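Local coordinates for protein transcription regulator (PDB 3CLK) that probably regulates transcription as a dimeric DNA-binding factor whose periplasmic-binding-protein-like domain would sense a small effector, at residues Asp88-Cys92 against Ser259-Val263; Pro231-Ser237 against Asn271-Ser277. All blocks are in the same frame, centred on the assembly; numbering follows the deposited sequence.

Interaction 1: residues Asp88-Cys92 against Ser259-Val263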
ATOM      1  N   ASP B  88       5.177   8.947  30.396  1.00 35.67           N
ATOM      2  CA  ASP B  88       5.207   7.701  31.157  1.00 37.79           C
ATOM      3  C   ASP B  88       4.359   6.603  30.535  1.00 36.02           C
ATOM      4  O   ASP B  88       3.810   5.758  31.241  1.00 35.68           O
ATOM      5  CB  ASP B  88       4.743   7.920  32.598  1.00 41.66           C
ATOM      6  CG  ASP B  88       5.864   8.380  33.504  1.00 46.01           C
ATOM      7  OD1 ASP B  88       6.999   7.866  33.357  1.00 47.85           O
ATOM      8  OD2 ASP B  88       5.606   9.239  34.371  1.00 49.55           O
ATOM      9  N   VAL B  89       4.241   6.625  29.214  1.00 32.70           N
ATOM     10  CA  VAL B  89       3.479   5.613  28.501  1.00 31.95           C
ATOM     11  C   VAL B  89       4.473   4.652  27.852  1.00 29.96           C
ATOM     12  O   VAL B  89       5.385   5.081  27.149  1.00 30.23           O
ATOM     13  CB  VAL B  89       2.607   6.234  27.388  1.00 33.69           C
ATOM     14  CG1 VAL B  89       1.882   5.136  26.624  1.00 35.09           C
ATOM     15  CG2 VAL B  89       1.596   7.210  27.989  1.00 35.04           C
ATOM     16  N   PRO B  90       4.324   3.342  28.099  1.00 27.87           N
ATOM     17  CA  PRO B  90       5.235   2.362  27.504  1.00 26.84           C
ATOM     18  C   PRO B  90       5.265   2.571  25.989  1.00 24.68           C
ATOM     19  O   PRO B  90       4.217   2.714  25.360  1.00 23.57           O
ATOM     20  CB  PRO B  90       4.598   1.027  27.884  1.00 27.63           C
ATOM     21  CG  PRO B  90       3.941   1.329  29.193  1.00 26.86           C
ATOM     22  CD  PRO B  90       3.310   2.676  28.935  1.00 29.14           C
ATOM     23  N   TYR B  91       6.451   2.600  25.397  1.00 25.23           N
ATOM     24  CA  TYR B  91       6.531   2.797  23.956  1.00 26.23           C
ATOM     25  C   TYR B  91       7.705   2.040  23.352  1.00 26.14           C
ATOM     26  O   TYR B  91       8.657   1.688  24.050  1.00 26.37           O
ATOM     27  CB  TYR B  91       6.649   4.294  23.633  1.00 26.04           C
ATOM     28  CG  TYR B  91       8.010   4.873  23.940  1.00 28.40           C
ATOM     29  CD1 TYR B  91       9.026   4.852  22.986  1.00 28.69           C
ATOM     30  CD2 TYR B  91       8.303   5.389  25.204  1.00 29.91           C
ATOM     31  CE1 TYR B  91      10.304   5.323  23.278  1.00 28.84           C
ATOM     32  CE2 TYR B  91       9.585   5.863  25.512  1.00 28.19           C
ATOM     33  CZ  TYR B  91      10.576   5.824  24.540  1.00 30.32           C
ATOM     34  OH  TYR B  91      11.843   6.282  24.823  1.00 30.19           O
ATOM     35  N   CYS B  92       7.622   1.796  22.046  1.00 24.15           N
ATOM     36  CA  CYS B  92       8.666   1.090  21.317  1.00 22.30           C
ATOM     37  C   CYS B  92       8.566   1.464  19.842  1.00 21.78           C
ATOM     38  O   CYS B  92       7.466   1.554  19.292  1.00 17.72           O
ATOM     39  CB  CYS B  92       8.498  -0.423  21.479  1.00 21.81           C
ATOM     40  SG  CYS B  92       9.877  -1.424  20.831  1.00 25.61           S
ATOM     41  N   SER B 259       6.744  -2.802  35.321  1.00 50.26           N
ATOM     42  CA  SER B 259       7.619  -1.661  35.058  1.00 49.20           C
ATOM     43  C   SER B 259       6.947  -0.603  34.191  1.00 48.60           C
ATOM     44  O   SER B 259       7.286   0.576  34.271  1.00 48.42           O
ATOM     45  CB  SER B 259       8.912  -2.115  34.371  1.00 49.02           C
ATOM     46  OG  SER B 259       8.669  -2.515  33.034  1.00 46.65           O
ATOM     47  N   ASN B 260       5.993  -1.028  33.366  1.00 47.72           N
ATOM     48  CA  ASN B 260       5.288  -0.112  32.476  1.00 48.21           C
ATOM     49  C   ASN B 260       6.287   0.717  31.669  1.00 47.64           C
ATOM     50  O   ASN B 260       6.065   1.900  31.402  1.00 48.19           O
ATOM     51  CB  ASN B 260       4.364   0.809  33.280  1.00 48.85           C
ATOM     52  CG  ASN B 260       3.272   0.046  34.017  1.00 50.62           C
ATOM     53  OD1 ASN B 260       2.510   0.627  34.788  1.00 52.73           O
ATOM     54  ND2 ASN B 260       3.192  -1.259  33.782  1.00 52.13           N
ATOM     55  N   ARG B 261       7.388   0.079  31.285  1.00 46.15           N
ATOM     56  CA  ARG B 261       8.441   0.723  30.507  1.00 46.09           C
ATOM     57  C   ARG B 261       9.180  -0.318  29.670  1.00 44.70           C
ATOM     58  O   ARG B 261       9.338  -1.465  30.094  1.00 45.24           O
ATOM     59  CB  ARG B 261       9.441   1.421  31.426  1.00 48.08           C
ATOM     60  CG  ARG B 261       8.888   2.609  32.184  1.00 51.85           C
ATOM     61  CD  ARG B 261       9.997   3.306  32.963  1.00 54.69           C
ATOM     62  NE  ARG B 261       9.521   4.499  33.655  1.00 56.65           N
ATOM     63  CZ  ARG B 261      10.307   5.346  34.314  1.00 57.50           C
ATOM     64  NH1 ARG B 261      11.615   5.136  34.373  1.00 57.50           N
ATOM     65  NH2 ARG B 261       9.782   6.408  34.913  1.00 58.27           N
ATOM     66  N   ILE B 262       9.637   0.091  28.489  1.00 41.36           N
ATOM     67  CA  ILE B 262      10.364  -0.801  27.591  1.00 38.24           C
ATOM     68  C   ILE B 262      11.743  -0.204  27.292  1.00 37.87           C
ATOM     69  O   ILE B 262      11.851   0.970  26.946  1.00 36.75           O
ATOM     70  CB  ILE B 262       9.582  -0.991  26.273  1.00 37.47           C
ATOM     71  CG1 ILE B 262       8.158  -1.463  26.587  1.00 36.29           C
ATOM     72  CG2 ILE B 262      10.289  -2.006  25.385  1.00 35.26           C
ATOM     73  CD1 ILE B 262       7.283  -1.681  25.365  1.00 36.31           C
ATOM     74  N   VAL B 263      12.796  -1.005  27.426  1.00 37.02           N
ATOM     75  CA  VAL B 263      14.143  -0.504  27.181  1.00 37.75           C
ATOM     76  C   VAL B 263      14.980  -1.357  26.233  1.00 38.29           C
ATOM     77  O   VAL B 263      16.137  -1.033  25.967  1.00 40.01           O
ATOM     78  CB  VAL B 263      14.938  -0.366  28.505  1.00 38.88           C
ATOM     79  CG1 VAL B 263      14.183   0.528  29.479  1.00 38.47           C
ATOM     80  CG2 VAL B 263      15.176  -1.741  29.116  1.00 38.56           C
TER
HETATM   81  O   HOH W   1       8.768   2.778  26.982  1.00 31.43           O

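Interaction 2: residues Pro231-Ser237 against Asn271-Ser277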
ATOM      1  N   PRO B 231      10.028  -8.517 -14.602  1.00 25.25           N
ATOM      2  CA  PRO B 231      10.042  -9.712 -13.751  1.00 23.33           C
ATOM      3  C   PRO B 231       9.795  -9.423 -12.274  1.00 22.53           C
ATOM      4  O   PRO B 231       9.969  -8.293 -11.818  1.00 20.62           O
ATOM      5  CB  PRO B 231      11.441 -10.271 -13.981  1.00 22.78           C
ATOM      6  CG  PRO B 231      12.265  -9.017 -14.097  1.00 23.28           C
ATOM      7  CD  PRO B 231      11.400  -8.135 -14.997  1.00 25.26           C
ATOM      8  N   GLN B 232       9.395 -10.452 -11.530  1.00 18.72           N
ATOM      9  CA  GLN B 232       9.165 -10.300 -10.101  1.00 21.20           C
ATOM     10  C   GLN B 232      10.513 -10.027  -9.442  1.00 19.45           C
ATOM     11  O   GLN B 232      11.519 -10.655  -9.773  1.00 19.34           O
ATOM     12  CB  GLN B 232       8.503 -11.555  -9.525  1.00 21.38           C
ATOM     13  CG  GLN B 232       7.127 -11.796 -10.125  1.00 23.17           C
ATOM     14  CD  GLN B 232       6.269 -12.728  -9.299  1.00 28.79           C
ATOM     15  OE1 GLN B 232       6.680 -13.838  -8.957  1.00 30.45           O
ATOM     16  NE2 GLN B 232       5.056 -12.283  -8.979  1.00 29.42           N
ATOM     17  N   LEU B 233      10.520  -9.090  -8.503  1.00 19.08           N
ATOM     18  CA  LEU B 233      11.742  -8.661  -7.830  1.00 19.15           C
ATOM     19  C   LEU B 233      12.337  -9.533  -6.733  1.00 19.26           C
ATOM     20  O   LEU B 233      11.663  -9.886  -5.761  1.00 18.95           O
ATOM     21  CB  LEU B 233      11.534  -7.257  -7.259  1.00 18.82           C
ATOM     22  CG  LEU B 233      11.366  -6.089  -8.227  1.00 21.79           C
ATOM     23  CD1 LEU B 233      10.689  -4.921  -7.508  1.00 20.60           C
ATOM     24  CD2 LEU B 233      12.727  -5.681  -8.769  1.00 21.66           C
ATOM     25  N   THR B 234      13.614  -9.866  -6.894  1.00 16.15           N
ATOM     26  CA  THR B 234      14.321 -10.633  -5.890  1.00 16.97           C
ATOM     27  C   THR B 234      14.531  -9.601  -4.802  1.00 18.07           C
ATOM     28  O   THR B 234      14.765  -8.420  -5.092  1.00 14.48           O
ATOM     29  CB  THR B 234      15.683 -11.131  -6.399  1.00 17.37           C
ATOM     30  OG1 THR B 234      15.468 -12.195  -7.328  1.00 19.70           O
ATOM     31  CG2 THR B 234      16.545 -11.644  -5.248  1.00 16.78           C
ATOM     32  N   SER B 235      14.459 -10.023  -3.551  1.00 19.34           N
ATOM     33  CA  SER B 235      14.597  -9.053  -2.487  1.00 18.03           C
ATOM     34  C   SER B 235      15.186  -9.576  -1.202  1.00 19.41           C
ATOM     35  O   SER B 235      15.334 -10.784  -1.001  1.00 17.19           O
ATOM     36  CB  SER B 235      13.220  -8.474  -2.165  1.00 23.25           C
ATOM     37  OG  SER B 235      12.373  -9.486  -1.633  1.00 22.69           O
ATOM     38  N   ILE B 236      15.541  -8.626  -0.344  1.00 17.44           N
ATOM     39  CA  ILE B 236      16.028  -8.914   0.991  1.00 18.13           C
ATOM     40  C   ILE B 236      14.761  -8.524   1.727  1.00 18.85           C
ATOM     41  O   ILE B 236      14.421  -7.337   1.832  1.00 18.83           O
ATOM     42  CB  ILE B 236      17.199  -7.999   1.394  1.00 15.70           C
ATOM     43  CG1 ILE B 236      18.420  -8.320   0.530  1.00 15.13           C
ATOM     44  CG2 ILE B 236      17.533  -8.194   2.875  1.00 18.22           C
ATOM     45  CD1 ILE B 236      18.861  -9.780   0.592  1.00 19.70           C
ATOM     46  N   SER B 237      14.034  -9.530   2.196  1.00 18.55           N
ATOM     47  CA  SER B 237      12.762  -9.299   2.855  1.00 20.18           C
ATOM     48  C   SER B 237      12.875  -9.102   4.349  1.00 21.20           C
ATOM     49  O   SER B 237      13.611  -9.822   5.024  1.00 21.92           O
ATOM     50  CB  SER B 237      11.820 -10.460   2.550  1.00 19.78           C
ATOM     51  OG  SER B 237      11.749 -10.655   1.149  1.00 20.22           O
ATOM     52  N   ASN B 271      15.721 -12.114   5.348  1.00 30.34           N
ATOM     53  CA  ASN B 271      16.055 -13.253   4.503  1.00 31.11           C
ATOM     54  C   ASN B 271      15.876 -12.948   3.028  1.00 29.67           C
ATOM     55  O   ASN B 271      14.869 -12.375   2.620  1.00 27.63           O
ATOM     56  CB  ASN B 271      15.173 -14.449   4.856  1.00 35.30           C
ATOM     57  CG  ASN B 271      15.273 -14.831   6.310  1.00 39.06           C
ATOM     58  OD1 ASN B 271      14.769 -14.125   7.184  1.00 44.82           O
ATOM     59  ND2 ASN B 271      15.937 -15.947   6.583  1.00 39.60           N
ATOM     60  N   PRO B 272      16.859 -13.331   2.205  1.00 29.87           N
ATOM     61  CA  PRO B 272      16.736 -13.072   0.773  1.00 30.51           C
ATOM     62  C   PRO B 272      15.696 -13.999   0.152  1.00 31.25           C
ATOM     63  O   PRO B 272      15.615 -15.182   0.496  1.00 32.27           O
ATOM     64  CB  PRO B 272      18.149 -13.333   0.254  1.00 32.26           C
ATOM     65  CG  PRO B 272      18.663 -14.384   1.194  1.00 32.78           C
ATOM     66  CD  PRO B 272      18.189 -13.872   2.533  1.00 30.95           C
ATOM     67  N   VAL B 273      14.872 -13.444  -0.730  1.00 30.16           N
ATOM     68  CA  VAL B 273      13.849 -14.213  -1.424  1.00 30.64           C
ATOM     69  C   VAL B 273      14.134 -14.074  -2.915  1.00 29.35           C
ATOM     70  O   VAL B 273      13.924 -13.010  -3.503  1.00 29.39           O
ATOM     71  CB  VAL B 273      12.437 -13.679  -1.143  1.00 28.94           C
ATOM     72  CG1 VAL B 273      11.427 -14.420  -2.018  1.00 30.39           C
ATOM     73  CG2 VAL B 273      12.096 -13.853   0.326  1.00 30.54           C
ATOM     74  N   ILE B 274      14.617 -15.151  -3.517  1.00 28.22           N
ATOM     75  CA  ILE B 274      14.959 -15.141  -4.928  1.00 29.20           C
ATOM     76  C   ILE B 274      13.724 -15.201  -5.813  1.00 28.81           C
ATOM     77  O   ILE B 274      12.894 -16.093  -5.672  1.00 29.84           O
ATOM     78  CB  ILE B 274      15.864 -16.335  -5.277  1.00 29.00           C
ATOM     79  CG1 ILE B 274      17.022 -16.417  -4.278  1.00 29.36           C
ATOM     80  CG2 ILE B 274      16.392 -16.195  -6.703  1.00 30.41           C
ATOM     81  CD1 ILE B 274      17.890 -15.160  -4.207  1.00 31.29           C
ATOM     82  N   ARG B 275      13.592 -14.233  -6.713  1.00 27.70           N
ATOM     83  CA  ARG B 275      12.464 -14.234  -7.625  1.00 25.98           C
ATOM     84  C   ARG B 275      12.977 -14.270  -9.056  1.00 25.08           C
ATOM     85  O   ARG B 275      13.617 -15.242  -9.433  1.00 26.46           O
ATOM     86  CB  ARG B 275      11.543 -13.042  -7.360  1.00 27.53           C
ATOM     87  CG  ARG B 275      10.899 -13.136  -5.976  1.00 29.59           C
ATOM     88  CD  ARG B 275       9.654 -12.285  -5.800  1.00 28.87           C
ATOM     89  NE  ARG B 275       9.091 -12.469  -4.459  1.00 31.13           N
ATOM     90  CZ  ARG B 275       9.635 -11.991  -3.342  1.00 30.13           C
ATOM     91  NH1 ARG B 275      10.758 -11.281  -3.391  1.00 27.40           N
ATOM     92  NH2 ARG B 275       9.069 -12.243  -2.169  1.00 27.61           N
ATOM     93  N   LYS B 276      12.739 -13.238  -9.856  1.00 23.27           N
ATOM     94  CA  LYS B 276      13.206 -13.300 -11.238  1.00 22.08           C
ATOM     95  C   LYS B 276      13.965 -12.085 -11.765  1.00 19.75           C
ATOM     96  O   LYS B 276      14.168 -11.960 -12.976  1.00 18.50           O
ATOM     97  CB  LYS B 276      12.005 -13.579 -12.149  1.00 25.42           C
ATOM     98  CG  LYS B 276      11.372 -14.949 -11.899  1.00 29.69           C
ATOM     99  CD  LYS B 276      12.364 -16.066 -12.214  1.00 32.99           C
ATOM    100  CE  LYS B 276      11.782 -17.431 -11.899  1.00 36.67           C
ATOM    101  NZ  LYS B 276      10.514 -17.665 -12.644  1.00 38.98           N
ATOM    102  N   SER B 277      14.404 -11.211 -10.869  1.00 17.15           N
ATOM    103  CA  SER B 277      15.101  -9.999 -11.281  1.00 17.23           C
ATOM    104  C   SER B 277      16.624 -10.037 -11.186  1.00 18.56           C
ATOM    105  O   SER B 277      17.274  -9.009 -11.383  1.00 19.37           O
ATOM    106  CB  SER B 277      14.579  -8.812 -10.468  1.00 16.32           C
ATOM    107  OG  SER B 277      14.927  -8.963  -9.101  1.00 15.05           O
TER

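Interaction 1: residues Asp88-Cys92 against Ser259-Val263
Pro-90 and Arg-261 mark the closest backbone approach, their CA atoms 4.7 Å apart, where 88-92 enters strand 91-94 beside the irregular 259-263; the two runs diverge by 37°. No direct hydrogen bond joins them. Instead a single water does the bridging, accepting from Tyr-91 N at 2.8 Å and from Ile-262 N at 3.2 Å. The Pro-90 ring lies against the peptide that follows Asn-260, its CG 3.1 Å from Asn-260 O, while the Asn-260 amide turns back to Ser-254 O of helix 240-256 through ND2. Ile-262 is buried and points at 88-92: its CB sits 3.6 Å from Tyr-91 O, and with CG1 beside the backbone N (chi1 -54°) and the chain extended beyond it, CD1 comes to 4.3 Å from Cys-92 CB. Gln-250, Ile-251 and Ser-254 of helix 240-256 pack on the same isoleucine, so it fills the angle between that helix and the parallel sheet. On the solvent side the extended Arg-261 chain carries its guanidinium to Asp-88, which follows helix 78-86. Arg-261 NH2 lies 3.5 Å from Asp-88 OD1, a long salt bridge in which the carboxylate and guanidinium planes are 16° apart although OD1 approaches obliquely. The contact thus belongs to the first lobe of a periplasmic-binding-protein-like fold, joining the start of a core strand to the turn after a late helix. The water takes the place of direct backbone pairing, Pro-90 and Ile-262 pack largely on the opposing backbone, and the exposed ion pair probably adds only modestly.

Interaction 2: residues Pro231-Ser237 against Asn271-Ser277
The edge, within this chain, of the mixed sheet in the second lobe is built here: strand 271-273 runs antiparallel to strand 234-237, their axes 4.5 Å apart at closest approach and their directions at 160°. Ser-235 and Val-273 form a hydrogen-bonded pair, with Val-273 N to Ser-235 O at 2.7 Å, and Ser-237 with Asn-271 forms the next. Between them is the non-hydrogen-bonded pair of Ile-236 and Pro-272, where Ile-236 CD1 meets Pro-272 CB at 3.6 Å on the face covered by helix 109-121. Beyond Val-273 the regular pairing ends and side chains join in. Thr-234 OG1 accepts from Arg-275 N at 2.8 Å, and Ser-277 OG, held between its own backbone N and carbonyl carbon (chi1 66°), receives Thr-234 N at 2.7 Å in a nearly straight bond. Gln-232 O takes Lys-276 N. On the other face, Arg-275 extends from CG to NE along the Leu-233 carbonyl, and its NH1 donates both to Leu-233 O (2.9 Å) and to Ser-235 OG (3.0 Å), the latter in the guanidinium plane. Val-273 CG1 lies over one guanidinium face, offset toward the rim. Ser-235 OG is also hydrogen-bonded to Ser-237 OG, so a short polar chain runs along this face. Replacing Arg-275 with an alanine would probably leave Leu-233 O and Ser-235 OG without their shared donor and uncover Val-273 CG1. Backbone bonds therefore define the strand pair, while hydroxyls, one arginine and the backbone bond of Lys-276 to Gln-232 carry the attachment past its end, and Ser-277 OG, also bonded to Ile-217 O, ties it to strand 216-219.

Overall arrangement
Interactions 1 and 2 sit on opposite sides of the chain's centre, their own centres 36 Å apart and their nearest atoms about 18 Å apart. Each belongs to a different sheet: 88-92 leads into the parallel sheet of the first lobe, whereas 231-237 and 271-277 form the edge, within this chain, of the mixed sheet in the second. Along the chain the segments alternate, 88-92, 231-237, 259-263, then 271-277. After strand 234-237, the polypeptide returns through helix 240-256 to the first lobe, adds strand 265-267 to its sheet, and comes back as strand 271-273. Such repeated crossing is characteristic of the two-lobed periplasmic-binding-protein fold, in which effector binding between lobes is probably coupled to their relative orientation.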